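Local atomic coordinates of acetyl-CoA acetyltransferase (Mycobacterium smegmatis, PDB entry 4EGV), a protein that has a thiolase fold and may act as an acyltransferase. Residues A[457-462]-A[496-502]. Numbering follows the deposited sequence.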
# COMPACT_ATOMS: atom_id res chain seq x y z
N ILE A 457 -14.41 7.89 -24.13
CA ILE A 457 -13.55 7.06 -23.29
C ILE A 457 -12.71 7.95 -22.35
O ILE A 457 -11.97 8.82 -22.81
CB ILE A 457 -12.66 6.17 -24.15
CG1 ILE A 457 -13.52 5.14 -24.88
CG2 ILE A 457 -11.65 5.48 -23.30
CD1 ILE A 457 -12.78 4.28 -25.84
N GLU A 458 -12.84 7.77 -21.04
CA GLU A 458 -11.99 8.51 -20.11
C GLU A 458 -10.78 7.66 -19.71
O GLU A 458 -9.66 8.15 -19.65
CB GLU A 458 -12.76 9.01 -18.88
CG GLU A 458 -12.01 10.09 -18.12
CD GLU A 458 -12.69 10.53 -16.84
OE1 GLU A 458 -13.82 10.09 -16.59
OE2 GLU A 458 -12.08 11.29 -16.07
N THR A 459 -11.05 6.38 -19.48
CA THR A 459 -10.02 5.39 -19.19
C THR A 459 -10.53 3.98 -19.54
O THR A 459 -11.70 3.76 -19.82
CB THR A 459 -9.50 5.52 -17.75
OG1 THR A 459 -8.38 4.65 -17.55
CG2 THR A 459 -10.58 5.22 -16.76
N TYR A 460 -9.60 3.03 -19.54
CA TYR A 460 -9.83 1.71 -20.09
C TYR A 460 -8.81 0.73 -19.51
O TYR A 460 -7.76 1.10 -18.98
CB TYR A 460 -9.67 1.76 -21.63
CG TYR A 460 -8.25 2.04 -22.09
CD1 TYR A 460 -7.39 1.00 -22.47
CD2 TYR A 460 -7.76 3.35 -22.13
CE1 TYR A 460 -6.09 1.25 -22.87
CE2 TYR A 460 -6.44 3.61 -22.54
CZ TYR A 460 -5.61 2.55 -22.92
OH TYR A 460 -4.31 2.80 -23.32
N THR A 461 -9.14 -0.54 -19.62
CA THR A 461 -8.14 -1.58 -19.52
C THR A 461 -8.54 -2.76 -20.41
O THR A 461 -9.66 -2.80 -20.93
CB THR A 461 -7.90 -1.98 -18.04
OG1 THR A 461 -6.83 -2.92 -17.95
CG2 THR A 461 -9.16 -2.51 -17.40
N VAL A 462 -7.63 -3.70 -20.62
CA VAL A 462 -7.94 -4.89 -21.38
C VAL A 462 -7.50 -6.13 -20.61
O VAL A 462 -6.42 -6.15 -20.00
CB VAL A 462 -7.27 -4.88 -22.76
CG1 VAL A 462 -7.75 -6.07 -23.61
CG2 VAL A 462 -7.54 -3.60 -23.50
N LEU A 496 -8.07 -0.45 -28.15
CA LEU A 496 -7.61 -0.43 -26.75
C LEU A 496 -6.28 -1.15 -26.51
O LEU A 496 -5.48 -0.72 -25.65
CB LEU A 496 -8.67 -0.98 -25.79
CG LEU A 496 -10.08 -0.40 -25.79
CD1 LEU A 496 -11.02 -1.18 -24.90
CD2 LEU A 496 -10.08 1.04 -25.40
N SER A 497 -6.03 -2.21 -27.27
CA SER A 497 -4.80 -2.99 -27.13
C SER A 497 -3.59 -2.43 -27.89
O SER A 497 -2.46 -2.55 -27.42
CB SER A 497 -5.01 -4.43 -27.60
OG SER A 497 -6.22 -4.98 -27.11
N GLU A 498 -3.85 -1.84 -29.05
CA GLU A 498 -2.78 -1.53 -30.00
C GLU A 498 -2.67 -0.06 -30.41
O GLU A 498 -1.63 0.35 -30.92
CB GLU A 498 -2.95 -2.38 -31.27
CG GLU A 498 -2.67 -3.89 -31.08
CD GLU A 498 -2.74 -4.72 -32.40
OE1 GLU A 498 -3.23 -4.22 -33.46
OE2 GLU A 498 -2.31 -5.89 -32.36
N GLY A 499 -3.63 0.74 -29.98
CA GLY A 499 -3.59 2.17 -30.23
C GLY A 499 -3.65 3.08 -29.02
O GLY A 499 -3.09 2.80 -28.01
N ASP A 500 -4.34 4.20 -29.14
CA ASP A 500 -4.51 5.16 -28.07
C ASP A 500 -5.95 5.64 -28.08
O ASP A 500 -6.35 6.39 -28.95
CB ASP A 500 -3.53 6.32 -28.28
CG ASP A 500 -3.31 7.12 -27.06
OD1 ASP A 500 -4.20 7.21 -26.24
OD2 ASP A 500 -2.24 7.70 -26.93
N PRO A 501 -6.73 5.16 -27.12
CA PRO A 501 -8.18 5.34 -27.15
C PRO A 501 -8.70 6.58 -26.44
O PRO A 501 -9.79 7.05 -26.78
CB PRO A 501 -8.70 4.08 -26.45
CG PRO A 501 -7.59 3.69 -25.53
CD PRO A 501 -6.32 4.05 -26.24
N ILE A 502 -7.97 7.10 -25.46
CA ILE A 502 -8.49 8.19 -24.70
C ILE A 502 -9.28 9.17 -25.52
O ILE A 502 -8.76 9.80 -26.41
CB ILE A 502 -7.35 8.95 -24.16
CG1 ILE A 502 -6.34 7.98 -23.60
CG2 ILE A 502 -7.83 9.88 -23.13
CD1 ILE A 502 -5.83 7.06 -24.63
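I457 opens the contact: I457 CA lies 5.4 Å from I502 CA, and I457 CD1 is 4.1 Å from P501 CB and 4.2 Å from L496 CD2. The next two residues, E458 and T459, both face I474 on strand 470-476, a classic beta bulge. Their CA-to-CB bonds point away from 496-502, and E458 forms salt bridges with R482 and R476. Y460 lies at the centre. P501 CG sits 3.4 Å from its ring centroid and 20° off the ring normal, which defines a CH-pi contact over the face, while Y460 CB touches L496 CD2 at 3.9 Å. Its hydroxyl is hydrogen-bonded to R203 of helix 191-206. V462 ends the row, with CG2 3.7 Å from L496 CB. The end of helix 490-498 and the loop after it thus cover one face of strand 453-463 in the additional C-terminal domain. No hydrogen bond joins the two segments, so their 423 Å² of buried surface implies cohesion by apolar and CH-pi packing.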